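Side-chain contacts in PH1570-like domain-containing protein (Pyrococcus horikoshii, PDB 2HQ4), which is of unknown function but folds as a single chain in which helices pack on a long antiparallel beta sheet: residues A[41-46]-A[141-146]; A[116-121]-A[127-132]; A[133-138]-A[152-157]. All coordinates share one frame; numbering follows the deposited sequence.

Interaction 1: residues A[41-46]-A[141-146]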
loop_
_atom_site.group_PDB
_atom_site.type_symbol
_atom_site.label_atom_id
_atom_site.label_comp_id
_atom_site.label_asym_id
_atom_site.label_seq_id
_atom_site.Cartn_x
_atom_site.Cartn_y
_atom_site.Cartn_z
ATOM N N LYS A 41 0.228 7.792 4.249
ATOM C CA LYS A 41 1.338 8.475 3.587
ATOM C C LYS A 41 2.004 7.620 2.474
ATOM O O LYS A 41 2.534 8.149 1.511
ATOM C CB LYS A 41 2.382 8.951 4.625
ATOM C CG LYS A 41 1.905 10.143 5.516
ATOM C CD LYS A 41 3.092 10.642 6.371
ATOM C CE LYS A 41 2.643 11.665 7.442
ATOM N NZ LYS A 41 3.858 12.129 8.197
ATOM N N VAL A 42 2.026 6.300 2.646
ATOM C CA VAL A 42 2.449 5.417 1.540
ATOM C C VAL A 42 1.500 5.601 0.341
ATOM O O VAL A 42 1.939 5.751 -0.807
ATOM C CB VAL A 42 2.477 3.909 1.984
ATOM C CG1 VAL A 42 2.871 3.003 0.789
ATOM C CG2 VAL A 42 3.449 3.749 3.142
ATOM N N LEU A 43 0.200 5.658 0.602
ATOM C CA LEU A 43 -0.754 5.828 -0.492
ATOM C C LEU A 43 -0.571 7.208 -1.170
ATOM O O LEU A 43 -0.591 7.336 -2.415
ATOM C CB LEU A 43 -2.176 5.585 0.032
ATOM C CG LEU A 43 -2.689 4.121 -0.096
ATOM C CD1 LEU A 43 -1.747 3.067 0.477
ATOM C CD2 LEU A 43 -4.029 4.074 0.568
ATOM N N LEU A 44 -0.336 8.240 -0.359
ATOM C CA LEU A 44 -0.050 9.592 -0.895
ATOM C C LEU A 44 1.162 9.600 -1.795
ATOM O O LEU A 44 1.151 10.200 -2.888
ATOM C CB LEU A 44 0.202 10.600 0.249
ATOM C CG LEU A 44 -1.042 10.960 1.031
ATOM C CD1 LEU A 44 -0.678 11.860 2.269
ATOM C CD2 LEU A 44 -1.948 11.713 0.079
ATOM N N ALA A 45 2.220 8.926 -1.358
ATOM C CA ALA A 45 3.429 8.838 -2.176
ATOM C C ALA A 45 3.167 8.101 -3.494
ATOM O O ALA A 45 3.689 8.489 -4.546
ATOM C CB ALA A 45 4.547 8.158 -1.377
ATOM N N MET A 46 2.364 7.039 -3.446
ATOM C CA MET A 46 1.995 6.311 -4.682
ATOM C C MET A 46 1.236 7.215 -5.665
ATOM O O MET A 46 1.456 7.128 -6.875
ATOM C CB MET A 46 1.106 5.081 -4.326
ATOM C CG MET A 46 1.846 3.940 -3.516
ATOM S SD MET A 46 0.732 2.683 -2.831
ATOM C CE MET A 46 0.249 1.871 -4.377
ATOM N N ARG A 141 1.174 -3.303 8.764
ATOM C CA ARG A 141 0.230 -2.847 7.751
ATOM C C ARG A 141 0.099 -3.946 6.714
ATOM O O ARG A 141 1.115 -4.559 6.292
ATOM C CB ARG A 141 0.766 -1.580 7.099
ATOM C CG ARG A 141 1.088 -0.539 8.158
ATOM C CD ARG A 141 1.698 0.654 7.568
ATOM N NE ARG A 141 3.031 0.448 6.994
ATOM C CZ ARG A 141 3.781 1.468 6.646
ATOM N NH1 ARG A 141 3.295 2.684 6.855
ATOM N NH2 ARG A 141 4.985 1.304 6.138
ATOM N N LEU A 142 -1.141 -4.205 6.342
ATOM C CA LEU A 142 -1.464 -5.165 5.314
ATOM C C LEU A 142 -2.100 -4.402 4.138
ATOM O O LEU A 142 -3.177 -3.746 4.290
ATOM C CB LEU A 142 -2.427 -6.211 5.885
ATOM C CG LEU A 142 -2.968 -7.174 4.818
ATOM C CD1 LEU A 142 -1.887 -8.256 4.424
ATOM C CD2 LEU A 142 -4.196 -7.799 5.369
ATOM N N PHE A 143 -1.427 -4.464 2.992
ATOM C CA PHE A 143 -1.924 -3.845 1.763
ATOM C C PHE A 143 -2.581 -4.921 0.909
ATOM O O PHE A 143 -2.081 -6.062 0.864
ATOM C CB PHE A 143 -0.754 -3.291 0.974
ATOM C CG PHE A 143 0.012 -2.219 1.691
ATOM C CD1 PHE A 143 -0.285 -0.852 1.446
ATOM C CD2 PHE A 143 1.046 -2.561 2.581
ATOM C CE1 PHE A 143 0.451 0.174 2.119
ATOM C CE2 PHE A 143 1.769 -1.576 3.261
ATOM C CZ PHE A 143 1.465 -0.184 3.010
ATOM N N ILE A 144 -3.697 -4.607 0.271
ATOM C CA ILE A 144 -4.301 -5.551 -0.683
ATOM C C ILE A 144 -4.429 -4.737 -1.954
ATOM O O ILE A 144 -4.687 -3.515 -1.881
ATOM C CB ILE A 144 -5.634 -6.228 -0.206
ATOM C CG1 ILE A 144 -6.761 -5.217 0.049
ATOM C CG2 ILE A 144 -5.387 -7.133 1.112
ATOM C CD1 ILE A 144 -8.162 -5.920 0.307
ATOM N N PHE A 145 -4.210 -5.365 -3.103
ATOM C CA PHE A 145 -4.169 -4.629 -4.350
ATOM C C PHE A 145 -4.666 -5.492 -5.529
ATOM O O PHE A 145 -4.788 -6.720 -5.390
ATOM C CB PHE A 145 -2.746 -4.040 -4.574
ATOM C CG PHE A 145 -1.595 -4.983 -4.183
ATOM C CD1 PHE A 145 -1.113 -5.940 -5.086
ATOM C CD2 PHE A 145 -0.997 -4.880 -2.913
ATOM C CE1 PHE A 145 -0.049 -6.800 -4.724
ATOM C CE2 PHE A 145 0.029 -5.701 -2.523
ATOM C CZ PHE A 145 0.522 -6.695 -3.441
ATOM N N ASN A 146 -4.915 -4.875 -6.692
ATOM C CA ASN A 146 -5.682 -5.579 -7.729
ATOM C C ASN A 146 -4.801 -6.400 -8.683
ATOM O O ASN A 146 -5.324 -7.277 -9.357
ATOM C CB ASN A 146 -6.535 -4.580 -8.563
ATOM C CG ASN A 146 -5.672 -3.579 -9.269
ATOM O OD1 ASN A 146 -4.758 -3.023 -8.653
ATOM N ND2 ASN A 146 -5.907 -3.361 -10.584
#

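Interaction 2: residues A[116-121]-A[127-132]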
loop_
_atom_site.group_PDB
_atom_site.type_symbol
_atom_site.label_atom_id
_atom_site.label_comp_id
_atom_site.label_asym_id
_atom_site.label_seq_id
_atom_site.Cartn_x
_atom_site.Cartn_y
_atom_site.Cartn_z
ATOM N N GLU A 116 1.420 -18.520 3.513
ATOM C CA GLU A 116 2.265 -19.577 2.904
ATOM C C GLU A 116 2.389 -19.473 1.365
ATOM O O GLU A 116 3.278 -20.052 0.753
ATOM C CB GLU A 116 1.820 -20.979 3.372
ATOM C CG GLU A 116 0.665 -21.570 2.610
ATOM C CD GLU A 116 -0.676 -21.024 3.032
ATOM O OE1 GLU A 116 -0.785 -20.406 4.132
ATOM O OE2 GLU A 116 -1.632 -21.221 2.249
ATOM N N GLU A 117 1.517 -18.693 0.752
ATOM C CA GLU A 117 1.640 -18.390 -0.669
ATOM C C GLU A 117 2.534 -17.172 -0.960
ATOM O O GLU A 117 2.815 -16.861 -2.127
ATOM C CB GLU A 117 0.244 -18.165 -1.249
ATOM C CG GLU A 117 -0.660 -19.399 -1.121
ATOM C CD GLU A 117 -1.981 -19.205 -1.824
ATOM O OE1 GLU A 117 -2.808 -18.367 -1.354
ATOM O OE2 GLU A 117 -2.184 -19.886 -2.857
ATOM N N ALA A 118 2.987 -16.492 0.087
ATOM C CA ALA A 118 3.784 -15.277 -0.082
ATOM C C ALA A 118 5.277 -15.562 -0.213
ATOM O O ALA A 118 5.789 -16.572 0.276
ATOM C CB ALA A 118 3.541 -14.312 1.073
ATOM N N LYS A 119 5.976 -14.634 -0.847
ATOM C CA LYS A 119 7.418 -14.611 -0.739
ATOM C C LYS A 119 7.836 -13.861 0.553
ATOM O O LYS A 119 7.327 -12.754 0.839
ATOM C CB LYS A 119 8.003 -13.992 -1.992
ATOM C CG LYS A 119 9.469 -14.229 -2.138
ATOM C CD LYS A 119 9.872 -14.138 -3.583
ATOM C CE LYS A 119 11.362 -13.797 -3.698
ATOM N NZ LYS A 119 12.166 -14.950 -3.222
ATOM N N ILE A 120 8.730 -14.472 1.339
ATOM C CA ILE A 120 9.093 -13.915 2.629
ATOM C C ILE A 120 10.487 -13.331 2.586
ATOM O O ILE A 120 11.413 -13.961 2.031
ATOM C CB ILE A 120 8.991 -14.977 3.790
ATOM C CG1 ILE A 120 7.661 -15.759 3.742
ATOM C CG2 ILE A 120 9.220 -14.314 5.152
ATOM C CD1 ILE A 120 6.356 -14.898 3.844
ATOM N N TYR A 121 10.643 -12.132 3.152
ATOM C CA TYR A 121 11.935 -11.477 3.216
ATOM C C TYR A 121 12.262 -11.092 4.654
ATOM O O TYR A 121 11.359 -10.732 5.425
ATOM C CB TYR A 121 11.992 -10.224 2.340
ATOM C CG TYR A 121 11.622 -10.399 0.875
ATOM C CD1 TYR A 121 12.614 -10.493 -0.121
ATOM C CD2 TYR A 121 10.277 -10.423 0.480
ATOM C CE1 TYR A 121 12.262 -10.615 -1.481
ATOM C CE2 TYR A 121 9.908 -10.566 -0.853
ATOM C CZ TYR A 121 10.901 -10.666 -1.828
ATOM O OH TYR A 121 10.500 -10.766 -3.131
ATOM N N TYR A 127 9.799 -9.565 9.487
ATOM C CA TYR A 127 9.499 -10.220 8.219
ATOM C C TYR A 127 8.531 -9.392 7.367
ATOM O O TYR A 127 7.578 -8.774 7.906
ATOM C CB TYR A 127 8.868 -11.596 8.477
ATOM C CG TYR A 127 9.838 -12.586 9.082
ATOM C CD1 TYR A 127 10.889 -13.106 8.312
ATOM C CD2 TYR A 127 9.703 -13.019 10.415
ATOM C CE1 TYR A 127 11.795 -14.021 8.843
ATOM C CE2 TYR A 127 10.628 -13.950 10.979
ATOM C CZ TYR A 127 11.664 -14.435 10.181
ATOM O OH TYR A 127 12.578 -15.347 10.670
ATOM N N LEU A 128 8.773 -9.453 6.052
ATOM C CA LEU A 128 7.953 -8.851 5.003
ATOM C C LEU A 128 7.469 -9.968 4.122
ATOM O O LEU A 128 8.281 -10.778 3.639
ATOM C CB LEU A 128 8.853 -7.898 4.170
ATOM C CG LEU A 128 8.260 -7.356 2.855
ATOM C CD1 LEU A 128 7.204 -6.312 3.156
ATOM C CD2 LEU A 128 9.342 -6.729 2.003
ATOM N N ALA A 129 6.163 -10.036 3.917
ATOM C CA ALA A 129 5.571 -11.081 3.099
ATOM C C ALA A 129 4.968 -10.423 1.892
ATOM O O ALA A 129 4.091 -9.562 2.042
ATOM C CB ALA A 129 4.502 -11.830 3.885
ATOM N N VAL A 130 5.442 -10.799 0.709
ATOM C CA VAL A 130 4.931 -10.244 -0.548
ATOM C C VAL A 130 4.140 -11.336 -1.297
ATOM O O VAL A 130 4.734 -12.338 -1.768
ATOM C CB VAL A 130 6.080 -9.606 -1.428
ATOM C CG1 VAL A 130 5.531 -8.926 -2.667
ATOM C CG2 VAL A 130 6.917 -8.642 -0.634
ATOM N N GLY A 131 2.821 -11.126 -1.402
ATOM C CA GLY A 131 1.924 -11.991 -2.155
ATOM C C GLY A 131 1.581 -11.388 -3.514
ATOM O O GLY A 131 1.946 -10.244 -3.814
ATOM N N ASN A 132 0.829 -12.123 -4.330
ATOM C CA ASN A 132 0.410 -11.571 -5.638
ATOM C C ASN A 132 -0.698 -10.518 -5.529
ATOM O O ASN A 132 -0.901 -9.760 -6.463
ATOM C CB ASN A 132 -0.028 -12.679 -6.627
ATOM C CG ASN A 132 -1.364 -13.271 -6.268
ATOM O OD1 ASN A 132 -1.451 -14.192 -5.468
ATOM N ND2 ASN A 132 -2.417 -12.716 -6.819
HETATM O O HOH W 1 0.588 -14.836 -3.511
#

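Interaction 3: residues A[133-138]-A[152-157]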
loop_
_atom_site.group_PDB
_atom_site.type_symbol
_atom_site.label_atom_id
_atom_site.label_comp_id
_atom_site.label_asym_id
_atom_site.label_seq_id
_atom_site.Cartn_x
_atom_site.Cartn_y
_atom_site.Cartn_z
ATOM N N TYR A 133 -1.439 -10.519 -4.423
ATOM C CA TYR A 133 -2.480 -9.497 -4.175
ATOM C C TYR A 133 -2.379 -8.811 -2.816
ATOM O O TYR A 133 -3.288 -8.093 -2.436
ATOM C CB TYR A 133 -3.894 -10.086 -4.316
ATOM C CG TYR A 133 -4.215 -11.133 -3.274
ATOM C CD1 TYR A 133 -5.035 -10.826 -2.183
ATOM C CD2 TYR A 133 -3.710 -12.455 -3.391
ATOM C CE1 TYR A 133 -5.349 -11.786 -1.220
ATOM C CE2 TYR A 133 -3.997 -13.431 -2.406
ATOM C CZ TYR A 133 -4.817 -13.094 -1.341
ATOM O OH TYR A 133 -5.129 -14.024 -0.369
ATOM N N PHE A 134 -1.294 -9.048 -2.099
ATOM C CA PHE A 134 -1.116 -8.464 -0.777
ATOM C C PHE A 134 0.336 -8.320 -0.366
ATOM O O PHE A 134 1.233 -8.996 -0.896
ATOM C CB PHE A 134 -1.839 -9.311 0.294
ATOM C CG PHE A 134 -1.230 -10.668 0.486
ATOM C CD1 PHE A 134 -0.235 -10.886 1.452
ATOM C CD2 PHE A 134 -1.643 -11.736 -0.300
ATOM C CE1 PHE A 134 0.320 -12.160 1.640
ATOM C CE2 PHE A 134 -1.072 -13.030 -0.128
ATOM C CZ PHE A 134 -0.116 -13.231 0.836
ATOM N N ILE A 135 0.554 -7.430 0.605
ATOM C CA ILE A 135 1.816 -7.302 1.319
ATOM C C ILE A 135 1.556 -7.133 2.815
ATOM O O ILE A 135 0.687 -6.331 3.226
ATOM C CB ILE A 135 2.627 -6.084 0.853
ATOM C CG1 ILE A 135 3.157 -6.298 -0.572
ATOM C CG2 ILE A 135 3.829 -5.744 1.853
ATOM C CD1 ILE A 135 3.663 -4.968 -1.134
ATOM N N LEU A 136 2.268 -7.918 3.623
ATOM C CA LEU A 136 2.233 -7.701 5.063
ATOM C C LEU A 136 3.609 -7.168 5.408
ATOM O O LEU A 136 4.604 -7.854 5.160
ATOM C CB LEU A 136 2.005 -9.032 5.817
ATOM C CG LEU A 136 2.148 -8.933 7.367
ATOM C CD1 LEU A 136 1.090 -8.002 7.948
ATOM C CD2 LEU A 136 2.027 -10.316 8.028
ATOM N N ASP A 137 3.689 -5.961 5.953
ATOM C CA ASP A 137 4.990 -5.394 6.317
ATOM C C ASP A 137 5.229 -5.466 7.829
ATOM O O ASP A 137 4.300 -5.687 8.593
ATOM C CB ASP A 137 5.195 -3.975 5.722
ATOM C CG ASP A 137 4.424 -2.873 6.473
ATOM O OD1 ASP A 137 4.145 -2.996 7.689
ATOM O OD2 ASP A 137 4.142 -1.847 5.831
ATOM N N PRO A 138 6.497 -5.375 8.248
ATOM C CA PRO A 138 6.785 -5.452 9.654
ATOM C C PRO A 138 6.431 -4.223 10.480
ATOM O O PRO A 138 6.715 -4.218 11.668
ATOM C CB PRO A 138 8.296 -5.745 9.685
ATOM C CG PRO A 138 8.814 -5.146 8.461
ATOM C CD PRO A 138 7.720 -5.269 7.432
ATOM N N ASN A 152 5.490 -3.448 -6.179
ATOM C CA ASN A 152 6.683 -2.569 -6.233
ATOM C C ASN A 152 6.408 -1.110 -5.916
ATOM O O ASN A 152 7.281 -0.428 -5.393
ATOM C CB ASN A 152 7.418 -2.661 -7.596
ATOM C CG ASN A 152 7.767 -4.134 -7.963
ATOM O OD1 ASN A 152 8.946 -4.532 -7.962
ATOM N ND2 ASN A 152 6.740 -4.933 -8.223
ATOM N N LYS A 153 5.231 -0.646 -6.289
ATOM C CA LYS A 153 4.785 0.723 -6.012
ATOM C C LYS A 153 4.685 0.963 -4.495
ATOM O O LYS A 153 4.942 2.084 -4.021
ATOM C CB LYS A 153 3.438 0.958 -6.652
ATOM C CG LYS A 153 3.469 0.859 -8.224
ATOM C CD LYS A 153 2.062 1.164 -8.771
ATOM C CE LYS A 153 1.965 1.070 -10.325
ATOM N NZ LYS A 153 3.236 1.332 -11.061
ATOM N N ILE A 154 4.257 -0.068 -3.773
ATOM C CA ILE A 154 4.169 -0.055 -2.292
ATOM C C ILE A 154 5.519 -0.212 -1.654
ATOM O O ILE A 154 5.877 0.567 -0.749
ATOM C CB ILE A 154 3.167 -1.139 -1.759
ATOM C CG1 ILE A 154 1.740 -0.833 -2.217
ATOM C CG2 ILE A 154 3.157 -1.248 -0.199
ATOM C CD1 ILE A 154 0.831 -2.082 -2.200
ATOM N N LEU A 155 6.293 -1.191 -2.129
ATOM C CA LEU A 155 7.558 -1.574 -1.512
ATOM C C LEU A 155 8.524 -0.396 -1.477
ATOM O O LEU A 155 9.352 -0.298 -0.563
ATOM C CB LEU A 155 8.187 -2.748 -2.259
ATOM C CG LEU A 155 7.551 -4.137 -2.120
ATOM C CD1 LEU A 155 8.231 -5.165 -3.079
ATOM C CD2 LEU A 155 7.623 -4.575 -0.655
ATOM N N LYS A 156 8.367 0.511 -2.446
ATOM C CA LYS A 156 9.237 1.700 -2.573
ATOM C C LYS A 156 9.108 2.665 -1.364
ATOM O O LYS A 156 10.058 3.394 -1.028
ATOM C CB LYS A 156 8.907 2.417 -3.875
ATOM C CG LYS A 156 9.603 3.743 -4.083
ATOM C CD LYS A 156 9.294 4.332 -5.468
ATOM C CE LYS A 156 9.362 3.269 -6.552
ATOM N NZ LYS A 156 9.121 3.888 -7.882
ATOM N N TYR A 157 7.950 2.643 -0.712
ATOM C CA TYR A 157 7.604 3.680 0.267
ATOM C C TYR A 157 7.313 3.165 1.661
ATOM O O TYR A 157 7.066 3.976 2.584
ATOM C CB TYR A 157 6.408 4.495 -0.213
ATOM C CG TYR A 157 6.704 5.237 -1.485
ATOM C CD1 TYR A 157 7.707 6.203 -1.526
ATOM C CD2 TYR A 157 5.966 4.992 -2.636
ATOM C CE1 TYR A 157 7.977 6.899 -2.707
ATOM C CE2 TYR A 157 6.230 5.678 -3.818
ATOM C CZ TYR A 157 7.231 6.616 -3.839
ATOM O OH TYR A 157 7.476 7.289 -5.006
#

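Interaction 1: residues A[41-46]-A[141-146]
The guanidinium of Arg141 is the polar end of this contact, gripped through NE by a salt bridge to Asp137 OD2 and through NH1 by a weak hydrogen bond to Asp38 O, while across the interface it meets only methyl carbon. Val42 CG2 lies 3.9 Å from Arg141 NH1, approaching the flat group obliquely. The motif is a helix packed on an antiparallel sheet: helix 40-55 runs over strand 141-145 with the axes of the two short segments 12.1 Å apart and their directions 38° apart. At that spacing the segments meet through side chains alone, burying 147 Å² in all.

Phe143 and Val42 share most of the contact almost equally. Both methyls of Val42 are used, and the first torsion divides them: CG1 stands anti to the backbone N (chi1 178°) and reaches the phenyl ring, whereas CG2, beside that N, serves the arginine. Val42 CG1 approaches the ring obliquely, 4.0 Å from Phe143 CE1 and 4.1 Å from CZ. Leu43 comes in differently, sliding past the ring in the opposite direction until its CD1 sits at the ring edge, near its plane.

Two residues apart on one side of the strand, Arg141 and Phe143 also touch each other. The aliphatic part of the arginine bends at chi3 (-67°), and Phe143 CZ lies 4.3 Å above the guanidinium plane, offset toward its rim. The bond to Asp137, which lies outside both segments, probably helps fix this rotation and may offset the arginine's charge in this buried setting. Strand 141-145 is flanked by strands 30-36 and 134-136, and Leu43 touches Phe34 of the former. One ring carbon meets both helix residues: Phe143 CE1 is 4.0 Å from Leu43 CD1 as well as from Val42 CG1.

Interaction 2: residues A[116-121]-A[127-132]
Two tyrosine rings flank this beta hairpin, each with a carbonyl at its edge. Leu128 O lies at the edge of the Tyr121 ring, near its plane, 3.8 Å from Tyr121 CD2, and Val130 CG2 comes to the ring obliquely, 3.6 Å from Tyr121 CE2. Leu128 adds a lighter touch, its CD2 lying 4.1 Å from Tyr121 CD2. The Tyr127 ring has Tyr121 O at its edge and receives Ile120 CG2 obliquely, 3.8 Å from Tyr127 CD1.

Pairing between the strands is antiparallel, with an angle of 157° between the short segments. Lys119 with Val130 and Tyr121 with Leu128 form hydrogen-bonded pairs, and Ile120 with Ala129 lies between them as a non-hydrogen-bonded pair. Of the four backbone bonds, Val130 N to Lys119 O is the shortest at 2.7 Å and nearly straight, with 171° at the hydrogen. Its return partner, Lys119 N to Val130 O, is less regular: the donor stands 39° above the carbonyl plane. Ile120 packs closely on its cross-strand partner, a bend at chi2 folding CD1 back to 3.6 Å from Ala129 CB. Past the paired region a water accepts from Asn132 N, donates to Asn132 OD1 at 2.9 Å, and donates weakly to Glu117 O.

The surroundings differ on the two faces. Leu128 and Val130 pack against Leu155 of helix 150-155, whereas Tyr127 touches Val96 and Leu100 of helix 94-107 and Ile120 touches Thr92 and Ile115; within the sheet, Ala129 bonds onward to Leu136 of strand 134-136.

Interaction 3: residues A[133-138]-A[152-157]
Ile135 and Ile154 point at each other tip to tip, one from strand 134-136 and the other from helix 150-155. The geometry rests on one methyl: Ile135 CD1 lies 3.9 Å from Ile154 CG2 and also 3.9 Å from Ile154 CB. An extended side-chain end explains the reach, since chi2 of Ile135 is 167° and carries CD1 outward from the strand across a spacing of 8.4 Å between Ile135 CA and Ile154 CA.

Leu155 is set otherwise. It leaves its backbone at a slant to the strand, and the branch then turns so that Leu155 CD2 comes to 4.0 Å from Ile135 CD1, with Leu155 CG at 4.1 Å from the same methyl. The isoleucine tip thus meets two consecutive residues of the helix. Every crossing contact is between apolar carbons, and the 136 Å² buried comes chiefly from Ile135.

Around the pair, Phe145 of strand 141-145 and Leu128 and Val130 of strand 126-130 also touch Ile135, while Met46 of helix 40-55 touches Ile154. The arrangement is characteristic of a helix laid on an antiparallel sheet, where a strand residue projects into an apolar layer made by the helix's inward side chains.

In the fold
From the N terminus, interaction 1 opens first, with 41-46 on helix 40-55, and closes a long loop when strand 141-145 arrives. Interaction 2 is nested within that loop: a tight hairpin, with five residues between its segments. The chain then enters 133-138, opening interaction 3 before interaction 1 has closed, and completes it at 152-157, so interactions 1 and 3 cross while 2 and 3 follow in series. Strands 119-123, 126-130, 134-136 and 141-145 are successive neighbours in one sheet. Two helices are thereby tied to it, and the centres of interactions 1 and 3 lie about 7 Å apart.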